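PDB 5T09: type III secretion system effector HopBA1 from Pseudomonas syringae pv. aptata, which acts as a virulence factor that the Arabidopsis resistance protein RBA1 recognises, enhancing RBA1 self-association and so triggering plant cell death. Local coordinates for residues 46-51 against 182-187; 56-61 against 213-218. One frame throughout, in Å; residues are numbered along the deposited sequence.

Interaction 1: residues 46-51 against 182-187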
ATOM      1  N   ASP A  46      -4.094 -12.996  -9.161  1.00 69.45           N
ATOM      2  CA  ASP A  46      -4.848 -14.052  -8.499  1.00 72.06           C
ATOM      3  C   ASP A  46      -5.892 -13.534  -7.515  1.00 73.69           C
ATOM      4  O   ASP A  46      -6.680 -14.337  -7.004  1.00 66.60           O
ATOM      5  CB  ASP A  46      -3.888 -14.992  -7.758  1.00 78.89           C
ATOM      6  CG  ASP A  46      -2.904 -15.677  -8.691  1.00 84.91           C
ATOM      7  OD1 ASP A  46      -3.212 -15.807  -9.894  1.00 80.71           O
ATOM      8  OD2 ASP A  46      -1.823 -16.090  -8.220  1.00 88.97           O
ATOM      9  N   ASN A  47      -5.927 -12.231  -7.243  1.00 69.90           N
ATOM     10  CA  ASN A  47      -6.830 -11.678  -6.243  1.00 65.53           C
ATOM     11  C   ASN A  47      -7.465 -10.395  -6.757  1.00 63.60           C
ATOM     12  O   ASN A  47      -6.847  -9.627  -7.498  1.00 65.94           O
ATOM     13  CB  ASN A  47      -6.104 -11.381  -4.924  1.00 64.52           C
ATOM     14  CG  ASN A  47      -5.702 -12.635  -4.183  1.00 61.90           C
ATOM     15  OD1 ASN A  47      -6.490 -13.199  -3.427  1.00 68.22           O
ATOM     16  ND2 ASN A  47      -4.466 -13.074  -4.389  1.00 56.00           N
ATOM     17  N   ASN A  48      -8.710 -10.163  -6.335  1.00 62.78           N
ATOM     18  CA  ASN A  48      -9.379  -8.899  -6.613  1.00 55.13           C
ATOM     19  C   ASN A  48      -8.883  -7.770  -5.720  1.00 52.03           C
ATOM     20  O   ASN A  48      -9.073  -6.599  -6.067  1.00 51.43           O
ATOM     21  CB  ASN A  48     -10.892  -9.045  -6.441  1.00 59.17           C
ATOM     22  CG  ASN A  48     -11.532  -9.843  -7.556  1.00 77.17           C
ATOM     23  OD1 ASN A  48     -11.034  -9.862  -8.683  1.00 74.89           O
ATOM     24  ND2 ASN A  48     -12.645 -10.504  -7.251  1.00 87.10           N
ATOM     25  N   LEU A  49      -8.255  -8.089  -4.590  1.00 47.01           N
ATOM     26  CA  LEU A  49      -7.783  -7.072  -3.663  1.00 43.53           C
ATOM     27  C   LEU A  49      -6.461  -7.518  -3.063  1.00 49.09           C
ATOM     28  O   LEU A  49      -6.360  -8.625  -2.521  1.00 44.85           O
ATOM     29  CB  LEU A  49      -8.813  -6.812  -2.557  1.00 48.69           C
ATOM     30  CG  LEU A  49      -8.437  -5.762  -1.508  1.00 43.24           C
ATOM     31  CD1 LEU A  49      -8.230  -4.401  -2.148  1.00 49.35           C
ATOM     32  CD2 LEU A  49      -9.508  -5.683  -0.434  1.00 50.18           C
ATOM     33  N   VAL A  50      -5.455  -6.652  -3.168  1.00 47.43           N
ATOM     34  CA  VAL A  50      -4.130  -6.887  -2.611  1.00 53.24           C
ATOM     35  C   VAL A  50      -3.773  -5.709  -1.719  1.00 47.20           C
ATOM     36  O   VAL A  50      -4.008  -4.552  -2.082  1.00 38.98           O
ATOM     37  CB  VAL A  50      -3.067  -7.066  -3.717  1.00 48.00           C
ATOM     38  CG1 VAL A  50      -1.661  -7.120  -3.123  1.00 42.32           C
ATOM     39  CG2 VAL A  50      -3.354  -8.325  -4.529  1.00 49.06           C
ATOM     40  N   TYR A  51      -3.207  -6.004  -0.554  1.00 43.79           N
ATOM     41  CA  TYR A  51      -2.683  -4.988   0.349  1.00 39.09           C
ATOM     42  C   TYR A  51      -1.164  -5.018   0.298  1.00 40.53           C
ATOM     43  O   TYR A  51      -0.557  -6.082   0.461  1.00 45.74           O
ATOM     44  CB  TYR A  51      -3.158  -5.222   1.784  1.00 36.33           C
ATOM     45  CG  TYR A  51      -4.643  -5.047   1.994  1.00 36.28           C
ATOM     46  CD1 TYR A  51      -5.177  -3.805   2.300  1.00 33.53           C
ATOM     47  CD2 TYR A  51      -5.511  -6.124   1.889  1.00 39.30           C
ATOM     48  CE1 TYR A  51      -6.537  -3.640   2.501  1.00 35.99           C
ATOM     49  CE2 TYR A  51      -6.869  -5.969   2.083  1.00 41.71           C
ATOM     50  CZ  TYR A  51      -7.376  -4.725   2.388  1.00 41.23           C
ATOM     51  OH  TYR A  51      -8.724  -4.566   2.583  1.00 41.84           O
ATOM     52  N   ALA A 182     -13.711  -0.543 -10.867  1.00 60.65           N
ATOM     53  CA  ALA A 182     -12.426  -1.224 -10.907  1.00 57.20           C
ATOM     54  C   ALA A 182     -12.614  -2.736 -10.891  1.00 61.87           C
ATOM     55  O   ALA A 182     -13.390  -3.273 -10.092  1.00 62.36           O
ATOM     56  CB  ALA A 182     -11.559  -0.793  -9.726  1.00 58.42           C
ATOM     57  N   ASN A 183     -11.909  -3.424 -11.786  1.00 70.34           N
ATOM     58  CA  ASN A 183     -11.821  -4.875 -11.699  1.00 79.22           C
ATOM     59  C   ASN A 183     -11.086  -5.286 -10.427  1.00 78.07           C
ATOM     60  O   ASN A 183     -11.663  -5.918  -9.534  1.00 77.34           O
ATOM     61  CB  ASN A 183     -11.113  -5.427 -12.938  1.00 86.24           C
ATOM     62  CG  ASN A 183     -11.408  -6.893 -13.175  1.00 93.40           C
ATOM     63  OD1 ASN A 183     -12.554  -7.332 -13.065  1.00101.97           O
ATOM     64  ND2 ASN A 183     -10.373  -7.661 -13.500  1.00 88.32           N
ATOM     65  N   LYS A 184      -9.815  -4.912 -10.320  1.00 66.72           N
ATOM     66  CA  LYS A 184      -8.996  -5.212  -9.157  1.00 58.92           C
ATOM     67  C   LYS A 184      -8.412  -3.924  -8.596  1.00 60.33           C
ATOM     68  O   LYS A 184      -8.193  -2.954  -9.328  1.00 58.02           O
ATOM     69  CB  LYS A 184      -7.869  -6.178  -9.517  1.00 62.08           C
ATOM     70  CG  LYS A 184      -8.355  -7.445 -10.182  1.00 70.73           C
ATOM     71  CD  LYS A 184      -7.204  -8.335 -10.578  1.00 75.78           C
ATOM     72  CE  LYS A 184      -7.699  -9.663 -11.112  1.00 75.03           C
ATOM     73  NZ  LYS A 184      -6.568 -10.528 -11.519  1.00 86.26           N
ATOM     74  N   SER A 185      -8.162  -3.926  -7.287  1.00 51.28           N
ATOM     75  CA  SER A 185      -7.614  -2.772  -6.593  1.00 46.93           C
ATOM     76  C   SER A 185      -6.457  -3.202  -5.703  1.00 48.41           C
ATOM     77  O   SER A 185      -6.389  -4.349  -5.251  1.00 51.57           O
ATOM     78  CB  SER A 185      -8.682  -2.073  -5.740  1.00 44.25           C
ATOM     79  OG  SER A 185      -8.160  -0.906  -5.137  1.00 59.87           O
ATOM     80  N   ILE A 186      -5.539  -2.268  -5.471  1.00 43.14           N
ATOM     81  CA  ILE A 186      -4.464  -2.432  -4.501  1.00 42.49           C
ATOM     82  C   ILE A 186      -4.596  -1.322  -3.473  1.00 45.38           C
ATOM     83  O   ILE A 186      -4.808  -0.157  -3.832  1.00 40.10           O
ATOM     84  CB  ILE A 186      -3.077  -2.397  -5.169  1.00 41.16           C
ATOM     85  CG1 ILE A 186      -2.901  -3.613  -6.076  1.00 46.73           C
ATOM     86  CG2 ILE A 186      -1.967  -2.348  -4.112  1.00 41.50           C
ATOM     87  CD1 ILE A 186      -1.681  -3.550  -6.967  1.00 55.73           C
ATOM     88  N   VAL A 187      -4.480  -1.686  -2.199  1.00 41.12           N
ATOM     89  CA  VAL A 187      -4.437  -0.735  -1.096  1.00 34.62           C
ATOM     90  C   VAL A 187      -3.017  -0.721  -0.552  1.00 35.58           C
ATOM     91  O   VAL A 187      -2.482  -1.768  -0.167  1.00 38.26           O
ATOM     92  CB  VAL A 187      -5.453  -1.094   0.002  1.00 34.73           C
ATOM     93  CG1 VAL A 187      -5.215  -0.273   1.264  1.00 35.18           C
ATOM     94  CG2 VAL A 187      -6.865  -0.884  -0.511  1.00 36.01           C
TER
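Two adjacent parallel strands in the parallel beta core of the effector's EreA/ChaN-like alpha-beta fold make this contact: Leu-49, Val-50 and Tyr-51 pair in register with Ser-185, Ile-186 and Val-187. The short segments run at 14° to one another, and three backbone hydrogen bonds join them. Ser-185 N gives to Asn-48 O at 3.1 Å; Ser-185 O then receives Val-50 N, and Val-50 O receives Val-187 N at 2.9 Å, with 163° at the hydrogen. Val-50 thus bonds to the residues either side of its partner Ile-186, and Ser-185 to those either side of Leu-49, as in parallel pairing.

Side chains divide between the two faces. On one, Tyr-51 lies beside Val-187, pointing the same way, and its CD1 meets Val-187 CB at 3.6 Å, an approach oblique to the ring. Leu-49 carries CG anti to its backbone N (chi1 180°), and its CD1 comes within 4.1 Å of Val-187 CG2, so Val-187 meets both Tyr-51 and Leu-49. On the other face Val-50 CB packs on Ile-186 CG1 at 4.2 Å. Ahead of the paired residues, the extended Lys-184 chain crosses the Asn-48 side chain at about a right angle and sets CD 3.4 Å from Asn-47 O. Its NZ hydrogen-bonds to the carbonyl oxygens of Ala-44 and Ser-45.

Tyr-51 also touches Pro-202 and Met-205, two residues of the potassium site, while its OH hydrogen-bonds to Arg-206 O. Strand 209-214 flanks 49-54, and strand 77-82 flanks 184-190. Helix 166-179 packs on the Tyr-51 and Val-187 face through Asp-170 and Ala-173.

Interaction 2: residues 56-61 against 213-218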
ATOM      1  N   HIS A  56       7.554   2.743   5.839  1.00 37.30           N
ATOM      2  CA  HIS A  56       7.809   4.124   5.456  1.00 35.69           C
ATOM      3  C   HIS A  56       9.309   4.389   5.430  1.00 38.23           C
ATOM      4  O   HIS A  56      10.026   4.066   6.379  1.00 43.79           O
ATOM      5  CB  HIS A  56       7.120   5.085   6.429  1.00 42.18           C
ATOM      6  CG  HIS A  56       5.651   4.845   6.589  1.00 38.64           C
ATOM      7  ND1 HIS A  56       4.840   4.441   5.550  1.00 38.37           N
ATOM      8  CD2 HIS A  56       4.847   4.952   7.674  1.00 37.96           C
ATOM      9  CE1 HIS A  56       3.599   4.314   5.987  1.00 37.66           C
ATOM     10  NE2 HIS A  56       3.576   4.618   7.272  1.00 39.41           N
ATOM     11  N   GLY A  57       9.783   4.965   4.331  1.00 40.04           N
ATOM     12  CA  GLY A  57      11.174   5.333   4.187  1.00 42.86           C
ATOM     13  C   GLY A  57      12.008   4.361   3.380  1.00 44.90           C
ATOM     14  O   GLY A  57      13.135   4.704   3.003  1.00 44.43           O
ATOM     15  N   LYS A  58      11.490   3.170   3.093  1.00 38.38           N
ATOM     16  CA  LYS A  58      12.255   2.142   2.399  1.00 39.30           C
ATOM     17  C   LYS A  58      12.045   2.289   0.897  1.00 39.78           C
ATOM     18  O   LYS A  58      10.919   2.159   0.406  1.00 41.33           O
ATOM     19  CB  LYS A  58      11.842   0.751   2.880  1.00 40.34           C
ATOM     20  CG  LYS A  58      12.103   0.502   4.362  1.00 40.75           C
ATOM     21  CD  LYS A  58      13.581   0.624   4.714  1.00 45.54           C
ATOM     22  CE  LYS A  58      13.823   0.268   6.171  1.00 47.86           C
ATOM     23  NZ  LYS A  58      15.253   0.382   6.548  1.00 51.06           N
ATOM     24  N   LEU A  59      13.137   2.551   0.174  1.00 41.83           N
ATOM     25  CA  LEU A  59      13.057   2.864  -1.250  1.00 42.03           C
ATOM     26  C   LEU A  59      12.567   1.679  -2.077  1.00 46.75           C
ATOM     27  O   LEU A  59      11.936   1.874  -3.122  1.00 42.62           O
ATOM     28  CB  LEU A  59      14.429   3.316  -1.752  1.00 41.56           C
ATOM     29  CG  LEU A  59      15.015   4.553  -1.063  1.00 53.21           C
ATOM     30  CD1 LEU A  59      16.503   4.676  -1.335  1.00 57.61           C
ATOM     31  CD2 LEU A  59      14.291   5.805  -1.518  1.00 47.53           C
ATOM     32  N   PHE A  60      12.850   0.451  -1.639  1.00 48.63           N
ATOM     33  CA  PHE A  60      12.557  -0.716  -2.469  1.00 44.67           C
ATOM     34  C   PHE A  60      11.080  -0.796  -2.833  1.00 37.55           C
ATOM     35  O   PHE A  60      10.734  -1.179  -3.957  1.00 43.78           O
ATOM     36  CB  PHE A  60      12.990  -1.994  -1.749  1.00 51.05           C
ATOM     37  CG  PHE A  60      12.563  -3.252  -2.447  1.00 50.92           C
ATOM     38  CD1 PHE A  60      13.352  -3.813  -3.439  1.00 54.07           C
ATOM     39  CD2 PHE A  60      11.369  -3.875  -2.114  1.00 50.10           C
ATOM     40  CE1 PHE A  60      12.962  -4.967  -4.084  1.00 55.92           C
ATOM     41  CE2 PHE A  60      10.976  -5.032  -2.755  1.00 50.66           C
ATOM     42  CZ  PHE A  60      11.771  -5.577  -3.742  1.00 49.50           C
ATOM     43  N   ILE A  61      10.195  -0.450  -1.903  1.00 37.59           N
ATOM     44  CA  ILE A  61       8.764  -0.696  -2.063  1.00 42.20           C
ATOM     45  C   ILE A  61       8.188   0.233  -3.127  1.00 46.13           C
ATOM     46  O   ILE A  61       7.558  -0.253  -4.078  1.00 44.09           O
ATOM     47  CB  ILE A  61       8.040  -0.566  -0.712  1.00 38.50           C
ATOM     48  CG1 ILE A  61       8.510  -1.690   0.219  1.00 42.43           C
ATOM     49  CG2 ILE A  61       6.527  -0.635  -0.890  1.00 36.05           C
ATOM     50  CD1 ILE A  61       8.089  -1.548   1.661  1.00 43.46           C
ATOM     51  N   PHE A 213       7.287  -7.333   3.388  1.00 43.16           N
ATOM     52  CA  PHE A 213       8.606  -7.241   2.777  1.00 46.88           C
ATOM     53  C   PHE A 213       9.688  -7.676   3.751  1.00 49.58           C
ATOM     54  O   PHE A 213       9.693  -7.264   4.915  1.00 55.24           O
ATOM     55  CB  PHE A 213       8.872  -5.822   2.283  1.00 46.68           C
ATOM     56  CG  PHE A 213       7.995  -5.429   1.141  1.00 43.62           C
ATOM     57  CD1 PHE A 213       8.349  -5.746  -0.159  1.00 40.89           C
ATOM     58  CD2 PHE A 213       6.803  -4.769   1.363  1.00 42.29           C
ATOM     59  CE1 PHE A 213       7.536  -5.399  -1.216  1.00 40.93           C
ATOM     60  CE2 PHE A 213       5.986  -4.418   0.313  1.00 42.04           C
ATOM     61  CZ  PHE A 213       6.352  -4.735  -0.981  1.00 40.98           C
ATOM     62  N   ASP A 214      10.597  -8.509   3.257  1.00 49.96           N
ATOM     63  CA  ASP A 214      11.804  -8.916   3.967  1.00 58.94           C
ATOM     64  C   ASP A 214      12.972  -8.202   3.293  1.00 55.38           C
ATOM     65  O   ASP A 214      13.424  -8.606   2.218  1.00 50.48           O
ATOM     66  CB  ASP A 214      11.967 -10.433   3.927  1.00 67.10           C
ATOM     67  CG  ASP A 214      13.331 -10.891   4.406  1.00 77.17           C
ATOM     68  OD1 ASP A 214      14.044 -10.093   5.050  1.00 70.53           O
ATOM     69  OD2 ASP A 214      13.689 -12.056   4.136  1.00 79.30           O
ATOM     70  N   LEU A 215      13.453  -7.131   3.924  1.00 53.05           N
ATOM     71  CA  LEU A 215      14.543  -6.332   3.381  1.00 52.89           C
ATOM     72  C   LEU A 215      15.894  -6.705   3.982  1.00 60.88           C
ATOM     73  O   LEU A 215      16.820  -5.888   3.960  1.00 66.59           O
ATOM     74  CB  LEU A 215      14.261  -4.845   3.601  1.00 49.95           C
ATOM     75  CG  LEU A 215      12.904  -4.342   3.098  1.00 46.47           C
ATOM     76  CD1 LEU A 215      12.739  -2.858   3.383  1.00 45.70           C
ATOM     77  CD2 LEU A 215      12.725  -4.620   1.613  1.00 49.33           C
ATOM     78  N   THR A 216      16.028  -7.919   4.512  1.00 61.62           N
ATOM     79  CA  THR A 216      17.296  -8.355   5.083  1.00 69.14           C
ATOM     80  C   THR A 216      18.291  -8.814   4.029  1.00 76.66           C
ATOM     81  O   THR A 216      19.472  -8.985   4.351  1.00 74.48           O
ATOM     82  CB  THR A 216      17.071  -9.496   6.083  1.00 67.47           C
ATOM     83  OG1 THR A 216      16.592 -10.659   5.395  1.00 67.23           O
ATOM     84  CG2 THR A 216      16.069  -9.092   7.156  1.00 66.16           C
ATOM     85  N   GLY A 217      17.852  -9.016   2.787  1.00 91.45           N
ATOM     86  CA  GLY A 217      18.704  -9.574   1.758  1.00 92.82           C
ATOM     87  C   GLY A 217      19.029 -11.039   1.932  1.00 92.54           C
ATOM     88  O   GLY A 217      19.669 -11.621   1.047  1.00 90.27           O
ATOM     89  N   ARG A 218      18.618 -11.657   3.040  1.00 89.16           N
ATOM     90  CA  ARG A 218      18.862 -13.083   3.252  1.00105.77           C
ATOM     91  C   ARG A 218      17.858 -13.928   2.475  1.00106.65           C
ATOM     92  O   ARG A 218      18.210 -14.595   1.497  1.00109.93           O
ATOM     93  CB  ARG A 218      18.786 -13.412   4.746  1.00126.00           C
ATOM     94  CG  ARG A 218      19.887 -12.813   5.596  1.00145.56           C
ATOM     95  CD  ARG A 218      19.770 -13.317   7.025  1.00155.81           C
ATOM     96  NE  ARG A 218      20.969 -13.053   7.815  1.00153.14           N
ATOM     97  CZ  ARG A 218      21.202 -13.578   9.014  1.00144.54           C
ATOM     98  NH1 ARG A 218      20.322 -14.402   9.568  1.00141.84           N
ATOM     99  NH2 ARG A 218      22.321 -13.282   9.661  1.00140.11           N
TER
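Asp-214 OD1 takes two bonds from Thr-216, and the residues either side of Asp-214, Phe-213 and Leu-215, meet Ile-61, Phe-60 and Lys-58. Thr-216 OG1 donates at 2.6 Å to the syn lone pair of that oxygen, and Thr-216 N reaches it from above the carboxylate plane at 3.0 Å. The second bond defines an Asx turn. Arg-218 N in turn gives a hydrogen bond to Thr-216 OG1, closing an ST turn, so an Asx turn and an ST turn follow one another after the strand. The other carboxylate oxygen, OD2, forms a salt bridge with Arg-222.

Across the contact the evidence is for apolar packing, since no hydrogen bond joins the segments. Ile-61 CG1 stands over the centre of the Phe-213 ring, 3.6 Å from the centroid and 10° off the normal, a CH-pi contact. It is anti to its own carbonyl carbon (chi1 -66°), and CD1 reaches past the rim on the same side, 3.5 Å from Phe-213 CD2. Phe-60 approaches differently: its CE2 lies 3.8 Å from Phe-213 CD1, which sits at the edge of the Phe-60 ring. The two ring planes are inclined at 72° with centroids 6.0 Å apart, an oblique pair. Leu-215 divides its methyls, CD2 against Phe-60 CD2 and CD1 against the aliphatic part of Lys-58, 3.6 Å from CG. The Lys-58 chain bends at chi2, and NZ forms a salt bridge with Asp-238 near the C-terminus.

The contact joins Lys-58 and the start of helix 60-74 to the C-terminal end of strand 209-214 and Leu-215 just beyond it. Ile-52 of strand 49-54 touches both Ile-61 and Phe-213, and Ile-234 of strand 232-235 touches both Phe-60 and Phe-213.

How the interactions relate
The centres of the two interactions lie about 22 Å apart, and their nearest atoms are about 7 Å from each other without touching. One sheet serves both: strand 49-54 pairs with 184-190 in interaction 1 and has 209-214, the strand of interaction 2, as its other neighbour. Along the chain the segments alternate, 46-51, 56-61, 182-187, 213-218. Strand 49-54 leads directly into helix 60-74, and strand 184-190 is followed by strand 209-214. Interaction 1 is buried strand pairing at the strands' N-terminal ends, whereas interaction 2 is a surface contact at the C-terminal end of strand 209-214. Together they tie early and late parts of the sequence into a single alpha-beta fold.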